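Local coordinates for periplasmic binding protein/LacI transcriptional regulator (Shewanella sp. ANA-3, PDB 5OCP), which binds arabinofuranose in the periplasm, in both its alpha and beta forms, and probably delivers it to an arabinose ABC transporter, at residues D127-G133 with K158-T164; F229-A233 with F276-A282. All blocks are in the same frame, centred on the assembly; numbering follows the deposited sequence.

Contact 1. Residues D127-G133 with K158-T164; sequences DIAELQG and KIVRSQT
A beta-alpha-beta unit is closed here: residues 127-133 and 158-164 run side by side as its two parallel strands, with helix 138-151 as the crossover between them. Ile-128 N gives a hydrogen bond to Lys-158 O, and Ile-128 O in turn receives Val-160 N at 2.8 Å. A beta bulge then shifts the register, Ile-128 pairing with Ile-159 but Ala-129 with Arg-161. Val-160 is the extra residue; its CG1 lies 3.8 Å from Asp-127 CG, the two side chains crossing at about a right angle. Beyond the bulge the ladder resumes with a nearly straight bond from Glu-130 N to Arg-161 O (176°) and ends with Gln-132 N on Gln-163 O.

Ile-128, Ile-159 and Glu-130 share the face beneath helix 138-151, where both isoleucines meet Phe-147. The Glu-130 chain is fully extended, with CG anti to the backbone N (chi1 180°), which lays the carboxylate alongside Ser-162. Ser-162 OG donates to Glu-130 OE1 over 2.8 Å, arriving from above the carboxylate plane, while OE2 is bonded to His-194 NE2. Without the carboxylate, as with an alanine here, the Ser-162 hydroxyl and the His-194 imidazole would probably lose their shared partner. At the C-terminal end Thr-164 OG1 donates to Gly-133 O (2.8 Å), well above the carbonyl plane, and also accepts from Glu-166 N. Gly-133 lies near the bound arabinofuranose, consistent with the parallel strands in a lobe of a periplasmic binding protein, where the ligand lies at their C-terminal ends.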
loop_
_atom_site.group_PDB
_atom_site.type_symbol
_atom_site.label_atom_id
_atom_site.label_comp_id
_atom_site.label_asym_id
_atom_site.label_seq_id
_atom_site.Cartn_x
_atom_site.Cartn_y
_atom_site.Cartn_z
ATOM N N ASP A 127 7.733 -2.864 -23.576
ATOM C CA ASP A 127 7.597 -1.437 -23.281
ATOM C C ASP A 127 6.509 -1.218 -22.264
ATOM O O ASP A 127 5.351 -1.578 -22.479
ATOM C CB ASP A 127 7.241 -0.640 -24.506
ATOM C CG ASP A 127 8.464 -0.353 -25.428
ATOM O OD1 ASP A 127 9.635 -0.658 -25.081
ATOM O OD2 ASP A 127 8.195 0.145 -26.554
ATOM N N ILE A 128 6.850 -0.495 -21.230
ATOM C CA ILE A 128 5.997 -0.437 -20.045
ATOM C C ILE A 128 5.532 0.994 -19.773
ATOM O O ILE A 128 6.368 1.918 -19.818
ATOM C CB ILE A 128 6.862 -0.876 -18.812
ATOM C CG1 ILE A 128 7.380 -2.331 -18.993
ATOM C CG2 ILE A 128 6.086 -0.743 -17.475
ATOM C CD1 ILE A 128 8.638 -2.626 -18.261
ATOM N N ALA A 129 4.297 1.125 -19.352
ATOM C CA ALA A 129 3.787 2.391 -18.809
ATOM C C ALA A 129 3.642 2.253 -17.302
ATOM O O ALA A 129 2.947 1.269 -16.852
ATOM C CB ALA A 129 2.446 2.709 -19.405
ATOM N N GLU A 130 4.212 3.199 -16.575
ATOM C CA GLU A 130 4.174 3.194 -15.113
ATOM C C GLU A 130 3.172 4.187 -14.565
ATOM O O GLU A 130 3.273 5.414 -14.835
ATOM C CB GLU A 130 5.576 3.528 -14.587
ATOM C CG GLU A 130 5.661 3.564 -13.061
ATOM C CD GLU A 130 7.051 3.923 -12.569
ATOM O OE1 GLU A 130 7.800 4.538 -13.344
ATOM O OE2 GLU A 130 7.398 3.647 -11.385
ATOM N N LEU A 131 2.238 3.690 -13.726
ATOM C CA LEU A 131 1.347 4.548 -12.960
ATOM C C LEU A 131 1.891 4.611 -11.555
ATOM O O LEU A 131 1.825 3.648 -10.785
ATOM C CB LEU A 131 -0.090 4.033 -12.936
ATOM C CG LEU A 131 -0.774 3.944 -14.259
ATOM C CD1 LEU A 131 -2.117 3.212 -14.194
ATOM C CD2 LEU A 131 -0.948 5.369 -14.753
ATOM N N GLN A 132 2.475 5.769 -11.198
ATOM C CA GLN A 132 3.087 5.921 -9.903
ATOM C C GLN A 132 2.093 6.266 -8.792
ATOM O O GLN A 132 1.084 6.883 -8.972
ATOM C CB GLN A 132 4.169 7.002 -9.970
ATOM C CG GLN A 132 5.197 6.866 -11.079
ATOM C CD GLN A 132 5.910 8.211 -11.305
ATOM O OE1 GLN A 132 5.380 9.138 -11.911
ATOM N NE2 GLN A 132 7.067 8.301 -10.832
ATOM N N GLY A 133 2.460 5.893 -7.556
ATOM C CA GLY A 133 1.732 6.294 -6.400
ATOM C C GLY A 133 1.997 7.762 -6.059
ATOM O O GLY A 133 2.654 8.478 -6.798
ATOM N N LYS A 158 11.797 -1.476 -21.061
ATOM C CA LYS A 158 11.958 -0.088 -20.724
ATOM C C LYS A 158 10.624 0.524 -20.317
ATOM O O LYS A 158 9.579 0.226 -20.895
ATOM C CB LYS A 158 12.434 0.616 -22.017
ATOM C CG LYS A 158 12.663 2.070 -21.839
ATOM C CD LYS A 158 13.300 2.658 -23.113
ATOM C CE LYS A 158 14.155 3.889 -22.784
ATOM N NZ LYS A 158 13.494 4.782 -21.806
ATOM N N ILE A 159 10.686 1.449 -19.389
ATOM C CA ILE A 159 9.584 2.250 -19.029
ATOM C C ILE A 159 9.518 3.453 -19.957
ATOM O O ILE A 159 10.448 4.288 -19.935
ATOM C CB ILE A 159 9.616 2.687 -17.553
ATOM C CG1 ILE A 159 9.468 1.435 -16.642
ATOM C CG2 ILE A 159 8.508 3.641 -17.284
ATOM C CD1 ILE A 159 9.690 1.713 -15.126
ATOM N N VAL A 160 8.458 3.484 -20.746
ATOM C CA VAL A 160 8.318 4.509 -21.793
ATOM C C VAL A 160 7.462 5.634 -21.386
ATOM O O VAL A 160 7.549 6.688 -22.018
ATOM C CB VAL A 160 7.914 3.929 -23.172
ATOM C CG1 VAL A 160 8.936 2.907 -23.625
ATOM C CG2 VAL A 160 6.511 3.346 -23.183
ATOM N N ARG A 161 6.641 5.493 -20.340
ATOM C CA ARG A 161 5.712 6.574 -19.889
ATOM C C ARG A 161 5.696 6.395 -18.374
ATOM O O ARG A 161 5.656 5.233 -17.929
ATOM C CB ARG A 161 4.204 6.350 -20.288
ATOM C CG ARG A 161 3.886 6.070 -21.736
ATOM C CD ARG A 161 3.712 7.379 -22.403
ATOM N NE ARG A 161 4.044 7.397 -23.819
ATOM C CZ ARG A 161 4.358 8.517 -24.463
ATOM N NH1 ARG A 161 4.378 9.678 -23.806
ATOM N NH2 ARG A 161 4.655 8.491 -25.769
ATOM N N SER A 162 5.684 7.506 -17.613
ATOM C CA SER A 162 5.647 7.398 -16.156
ATOM C C SER A 162 5.025 8.662 -15.580
ATOM O O SER A 162 5.432 9.727 -15.964
ATOM C CB SER A 162 7.027 7.099 -15.617
ATOM O OG SER A 162 6.995 7.015 -14.237
ATOM N N GLN A 163 3.967 8.516 -14.760
ATOM C CA GLN A 163 3.274 9.659 -14.189
ATOM C C GLN A 163 2.527 9.201 -12.962
ATOM O O GLN A 163 2.060 8.014 -12.878
ATOM C CB GLN A 163 2.346 10.254 -15.248
ATOM C CG GLN A 163 1.591 11.508 -14.837
ATOM C CD GLN A 163 0.722 12.064 -15.965
ATOM O OE1 GLN A 163 0.866 11.699 -17.143
ATOM N NE2 GLN A 163 -0.183 12.938 -15.608
ATOM N N THR A 164 2.333 10.122 -12.022
ATOM C CA THR A 164 1.539 9.722 -10.832
ATOM C C THR A 164 0.049 9.620 -11.121
ATOM O O THR A 164 -0.573 10.485 -11.787
ATOM C CB THR A 164 1.803 10.627 -9.612
ATOM O OG1 THR A 164 1.048 10.115 -8.465
ATOM C CG2 THR A 164 1.315 12.077 -9.872
#

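Contact 2. Residues F229-A233 with F276-A282; sequences FKAMA and FTQETAA
Met-232 and Ala-233 of helix 226-234 close on Ala-281 so tightly that the methyl group of Ala-281 rests against both, its CB 3.5 Å from Met-232 CB and from Ala-233 N. The small side chain is consistent with the axes of segments 229-233 and 278-282 approaching to 8.0 Å while crossing steeply at -107°. No hydrogen bond links the segments. Deeper in, Met-232 reaches along the start of the second segment: SD rests 3.6 Å from Thr-277 C, and the bend at chi3 (-61°) turns CE toward Phe-276, 4.1 Å from its CB.

Phe-229 completes the buried part. Its ring makes an offset edge-to-face pair with Phe-276, presenting its edge to the other ring's face, with centroids 5.5 Å apart and planes at 69°. Phe-276 also has a cation-pi partner in Arg-288.

The contact spans the junction where edge strand 275-277 of the mixed sheet of this lobe turns into helix 278-296. Thr-277 is the N-cap of that helix, its OG1 accepting from Glu-279 N at 3.1 Å.

Toward solvent the packing thins. Ala-282 is met only by Ala-233 CB, 4.3 Å from its N. Gln-278 keeps just its CG close, 3.4 Å from Met-232 O, while its amide NE2 leaves for Val-237 O. Lys-230 points away from the second segment, its side chain touching Tyr-285 further along helix 278-296 and its NZ making a weak hydrogen bond to a glycerol probably from the crystallisation liquor.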
loop_
_atom_site.group_PDB
_atom_site.type_symbol
_atom_site.label_atom_id
_atom_site.label_comp_id
_atom_site.label_asym_id
_atom_site.label_seq_id
_atom_site.Cartn_x
_atom_site.Cartn_y
_atom_site.Cartn_z
ATOM N N PHE A 229 -8.430 -9.590 -7.664
ATOM C CA PHE A 229 -8.490 -11.013 -7.821
ATOM C C PHE A 229 -9.710 -11.344 -8.729
ATOM O O PHE A 229 -9.574 -12.185 -9.615
ATOM C CB PHE A 229 -8.659 -11.744 -6.488
ATOM C CG PHE A 229 -7.338 -11.993 -5.822
ATOM C CD1 PHE A 229 -6.584 -13.140 -6.123
ATOM C CD2 PHE A 229 -6.864 -11.101 -4.863
ATOM C CE1 PHE A 229 -5.349 -13.358 -5.577
ATOM C CE2 PHE A 229 -5.630 -11.339 -4.274
ATOM C CZ PHE A 229 -4.845 -12.415 -4.652
ATOM N N LYS A 230 -10.772 -10.610 -8.526
ATOM C CA LYS A 230 -11.957 -10.764 -9.427
ATOM C C LYS A 230 -11.621 -10.436 -10.912
ATOM O O LYS A 230 -11.833 -11.255 -11.816
ATOM C CB LYS A 230 -13.106 -9.949 -8.980
ATOM C CG LYS A 230 -14.323 -10.129 -9.900
ATOM C CD LYS A 230 -15.623 -9.636 -9.262
ATOM C CE LYS A 230 -16.823 -9.861 -10.200
ATOM N NZ LYS A 230 -16.868 -11.272 -10.716
ATOM N N ALA A 231 -10.980 -9.293 -11.114
ATOM C CA ALA A 231 -10.435 -8.916 -12.400
ATOM C C ALA A 231 -9.468 -9.923 -13.024
ATOM O O ALA A 231 -9.451 -10.141 -14.259
ATOM C CB ALA A 231 -9.800 -7.519 -12.268
ATOM N N MET A 232 -8.603 -10.546 -12.221
ATOM C CA MET A 232 -7.715 -11.580 -12.672
ATOM C C MET A 232 -8.539 -12.840 -13.089
ATOM O O MET A 232 -8.246 -13.375 -14.133
ATOM C CB MET A 232 -6.702 -12.020 -11.606
ATOM C CG MET A 232 -5.576 -11.081 -11.457
ATOM S SD MET A 232 -4.090 -11.664 -10.589
ATOM C CE MET A 232 -4.688 -12.041 -9.002
ATOM N N ALA A 233 -9.547 -13.176 -12.303
ATOM C CA ALA A 233 -10.448 -14.337 -12.541
ATOM C C ALA A 233 -11.189 -14.106 -13.858
ATOM O O ALA A 233 -11.448 -15.069 -14.606
ATOM C CB ALA A 233 -11.430 -14.494 -11.370
ATOM N N PHE A 276 0.457 -13.194 -7.089
ATOM C CA PHE A 276 -0.720 -13.941 -7.476
ATOM C C PHE A 276 -1.032 -13.573 -8.904
ATOM O O PHE A 276 -0.832 -12.398 -9.318
ATOM C CB PHE A 276 -1.846 -13.640 -6.585
ATOM C CG PHE A 276 -1.680 -14.217 -5.188
ATOM C CD1 PHE A 276 -0.912 -13.588 -4.244
ATOM C CD2 PHE A 276 -2.169 -15.419 -4.886
ATOM C CE1 PHE A 276 -0.731 -14.127 -2.974
ATOM C CE2 PHE A 276 -2.011 -15.991 -3.600
ATOM C CZ PHE A 276 -1.270 -15.339 -2.674
ATOM N N THR A 277 -1.495 -14.565 -9.674
ATOM C CA THR A 277 -1.764 -14.318 -11.105
ATOM C C THR A 277 -3.112 -14.963 -11.490
ATOM O O THR A 277 -3.820 -15.531 -10.670
ATOM C CB THR A 277 -0.671 -14.943 -11.958
ATOM O OG1 THR A 277 -0.857 -16.383 -12.023
ATOM C CG2 THR A 277 0.782 -14.572 -11.470
ATOM N N GLN A 278 -3.423 -14.902 -12.764
ATOM C CA GLN A 278 -4.669 -15.528 -13.285
ATOM C C GLN A 278 -4.708 -17.022 -12.995
ATOM O O GLN A 278 -5.812 -17.537 -12.873
ATOM C CB GLN A 278 -4.758 -15.304 -14.829
ATOM C CG GLN A 278 -5.017 -13.827 -15.234
ATOM C CD GLN A 278 -5.140 -13.622 -16.735
ATOM O OE1 GLN A 278 -5.074 -14.574 -17.499
ATOM N NE2 GLN A 278 -5.346 -12.418 -17.158
ATOM N N GLU A 279 -3.552 -17.640 -12.880
ATOM C CA GLU A 279 -3.423 -19.131 -12.689
ATOM C C GLU A 279 -4.189 -19.603 -11.473
ATOM O O GLU A 279 -4.886 -20.637 -11.538
ATOM C CB GLU A 279 -1.974 -19.577 -12.631
ATOM C CG GLU A 279 -1.235 -19.156 -13.925
ATOM C CD GLU A 279 -0.017 -19.988 -14.276
ATOM O OE1 GLU A 279 0.546 -19.737 -15.394
ATOM O OE2 GLU A 279 0.338 -20.860 -13.438
ATOM N N THR A 280 -4.196 -18.827 -10.392
ATOM C CA THR A 280 -4.936 -19.224 -9.238
ATOM C C THR A 280 -6.037 -18.305 -8.921
ATOM O O THR A 280 -6.703 -18.456 -7.870
ATOM C CB THR A 280 -4.046 -19.404 -7.995
ATOM O OG1 THR A 280 -3.440 -18.139 -7.729
ATOM C CG2 THR A 280 -3.055 -20.513 -8.161
ATOM N N ALA A 281 -6.394 -17.404 -9.830
ATOM C CA ALA A 281 -7.384 -16.400 -9.461
ATOM C C ALA A 281 -8.801 -16.915 -9.148
ATOM O O ALA A 281 -9.465 -16.352 -8.264
ATOM C CB ALA A 281 -7.460 -15.293 -10.491
ATOM N N ALA A 282 -9.308 -17.895 -9.926
ATOM C CA ALA A 282 -10.611 -18.438 -9.627
ATOM C C ALA A 282 -10.660 -19.021 -8.203
ATOM O O ALA A 282 -11.600 -18.706 -7.431
ATOM C CB ALA A 282 -11.059 -19.427 -10.703
#

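Both contacts belong to the lobe built on the mixed six-stranded sheet, and they mark its two borders. Contact 1 joins outermost strand 157-164 to its neighbour 126-132; contact 2 packs helix 226-234 against strand 275-277, the outermost strand on the opposite side, and the helix that follows it. Their centres are 23 Å apart and their nearest atoms about 13 Å, so they do not touch, and strands 190-193, 218-221 and 239-242 lie between them in the sheet. Along the chain contact 1 closes before contact 2 opens. About 7 Å separate Gly-133 of contact 1 from bound arabinofuranose, whereas the side chain of Phe-229 in contact 2 stays about 13 Å from the alpha anomer, farther from the binding cleft.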